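Local coordinates for centromeric protein-C, isoform A (PDB 6O2K) that probably acts as a chromatin-protein adaptor at the centromere and kinetochore; this chain is its dimer-forming cupin domain, at residues B[63-69]-B[135-141]. Where two conformers were deposited one is given. Numbering follows the deposited sequence.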
# COMPACT_ATOMS: atom_id res chain seq x y z
N MET B 63 5.46 9.64 5.69
CA MET B 63 5.92 8.28 5.82
C MET B 63 5.16 7.28 4.97
O MET B 63 5.65 6.16 4.79
CB MET B 63 5.87 7.82 7.29
CG MET B 63 6.75 8.65 8.23
SD MET B 63 8.53 8.59 7.88
CE MET B 63 8.92 6.97 8.48
N LEU B 64 3.99 7.65 4.44
CA LEU B 64 3.25 6.74 3.56
C LEU B 64 2.51 7.59 2.54
O LEU B 64 1.70 8.44 2.92
CB LEU B 64 2.29 5.88 4.37
CG LEU B 64 1.49 4.85 3.58
CD1 LEU B 64 2.41 3.78 3.06
CD2 LEU B 64 0.41 4.22 4.48
N GLY B 65 2.79 7.39 1.25
CA GLY B 65 2.18 8.25 0.25
C GLY B 65 2.29 7.66 -1.14
O GLY B 65 2.65 6.49 -1.32
N TYR B 66 1.98 8.48 -2.14
CA TYR B 66 1.97 8.07 -3.54
C TYR B 66 2.78 9.05 -4.37
O TYR B 66 2.74 10.27 -4.13
CB TYR B 66 0.54 7.99 -4.11
CG TYR B 66 -0.33 7.01 -3.37
CD1 TYR B 66 -0.29 5.66 -3.66
CD2 TYR B 66 -1.20 7.45 -2.37
CE1 TYR B 66 -1.09 4.75 -2.95
CE2 TYR B 66 -2.01 6.57 -1.68
CZ TYR B 66 -1.94 5.22 -1.97
OH TYR B 66 -2.75 4.36 -1.25
N MET B 67 3.50 8.51 -5.35
CA MET B 67 4.12 9.27 -6.42
C MET B 67 3.40 8.96 -7.72
O MET B 67 3.26 7.78 -8.09
CB MET B 67 5.60 8.92 -6.56
CG MET B 67 6.41 9.09 -5.30
SD MET B 67 8.15 8.80 -5.71
CE MET B 67 8.85 8.49 -4.08
N ARG B 68 2.95 10.01 -8.41
CA ARG B 68 2.27 9.93 -9.69
C ARG B 68 3.22 10.46 -10.76
O ARG B 68 3.68 11.61 -10.68
CB ARG B 68 0.97 10.75 -9.68
CG ARG B 68 0.22 10.76 -11.00
CD ARG B 68 -0.69 11.98 -11.12
NE ARG B 68 -1.95 11.78 -10.41
CZ ARG B 68 -2.69 12.76 -9.90
NH1 ARG B 68 -3.83 12.47 -9.29
NH2 ARG B 68 -2.30 14.02 -10.00
N PHE B 69 3.52 9.60 -11.73
CA PHE B 69 4.47 9.87 -12.80
C PHE B 69 3.73 10.03 -14.11
O PHE B 69 2.93 9.17 -14.49
CB PHE B 69 5.50 8.75 -12.97
CG PHE B 69 6.58 8.73 -11.93
CD1 PHE B 69 6.30 8.40 -10.62
CD2 PHE B 69 7.90 8.98 -12.29
CE1 PHE B 69 7.31 8.34 -9.66
CE2 PHE B 69 8.93 8.93 -11.34
CZ PHE B 69 8.62 8.61 -10.02
N SER B 135 1.84 6.29 -14.44
CA SER B 135 2.06 5.20 -13.50
C SER B 135 2.10 5.75 -12.09
O SER B 135 2.39 6.94 -11.88
CB SER B 135 3.35 4.41 -13.79
OG SER B 135 3.34 3.84 -15.08
N VAL B 136 1.83 4.88 -11.12
CA VAL B 136 1.68 5.30 -9.73
C VAL B 136 2.41 4.30 -8.84
O VAL B 136 2.21 3.09 -8.98
CB VAL B 136 0.20 5.37 -9.32
CG1 VAL B 136 0.07 5.77 -7.86
CG2 VAL B 136 -0.56 6.33 -10.22
N LEU B 137 3.22 4.81 -7.91
CA LEU B 137 3.81 3.93 -6.91
C LEU B 137 3.53 4.44 -5.51
O LEU B 137 3.34 5.64 -5.30
CB LEU B 137 5.33 3.73 -7.10
CG LEU B 137 6.34 4.87 -6.95
CD1 LEU B 137 6.61 5.19 -5.49
CD2 LEU B 137 7.64 4.47 -7.64
N MET B 138 3.48 3.51 -4.57
CA MET B 138 3.34 3.83 -3.16
C MET B 138 4.73 3.91 -2.55
O MET B 138 5.57 3.03 -2.79
CB MET B 138 2.49 2.78 -2.44
CG MET B 138 2.26 3.04 -0.94
SD MET B 138 1.40 1.64 -0.11
CE MET B 138 -0.28 1.81 -0.74
N CYS B 139 4.97 4.96 -1.77
CA CYS B 139 6.23 5.20 -1.09
C CYS B 139 6.02 4.98 0.40
O CYS B 139 5.23 5.71 1.02
CB CYS B 139 6.68 6.64 -1.38
SG CYS B 139 8.14 7.20 -0.51
N ILE B 140 6.72 4.00 0.97
CA ILE B 140 6.60 3.61 2.37
C ILE B 140 7.95 3.83 3.02
O ILE B 140 8.90 3.10 2.73
CB ILE B 140 6.20 2.13 2.51
CG1 ILE B 140 4.92 1.85 1.72
CG2 ILE B 140 6.12 1.77 3.99
CD1 ILE B 140 4.58 0.33 1.60
N ARG B 141 8.04 4.79 3.93
CA ARG B 141 9.31 5.06 4.59
C ARG B 141 9.30 4.50 6.01
O ARG B 141 8.25 4.41 6.66
CB ARG B 141 9.59 6.56 4.61
CG ARG B 141 9.48 7.20 3.23
CD ARG B 141 10.47 8.34 3.08
NE ARG B 141 10.14 9.47 3.93
CZ ARG B 141 10.97 10.49 4.19
NH1 ARG B 141 10.58 11.49 4.97
NH2 ARG B 141 12.20 10.49 3.68
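Two neighbouring antiparallel strands, 64-69 and 135-141, lie in one of the two sheets of the CENP-C cupin fold. Six backbone hydrogen bonds join them. Gly65 and Cys139, Met67 and Leu137, and Phe69 and Ser135 each bond in both directions, satisfying N and O of all six residues. Just before strand 64-69, Met63 O accepts a seventh from Arg141 N at 2.9 Å. In the non-hydrogen-bonded pairs the backbone groups point away from the partner strand: Leu64, Tyr66 and Arg68 bond to the backbone of Tyr56, Ala54 and Asp52, and Val136 to Gln90 and Phe91. Tyr66 OH bonds Tyr56 OH, Ser135 OG bonds Asn129, Arg141 NE donates to Ala62 O, and Arg68 NE and NH1 donate to Leu18 O and Trp17 O while NH2 forms a salt bridge with Asp52. Leu64, Tyr66, Met138 and Ile140 pack on the second subunit of the dimer, whereas on the other face Phe69 and Leu137 meet Phe94 and Ile127 of the second sheet. There, Met67 CE lies 3.9 Å from Cys139 SG in the conformer given.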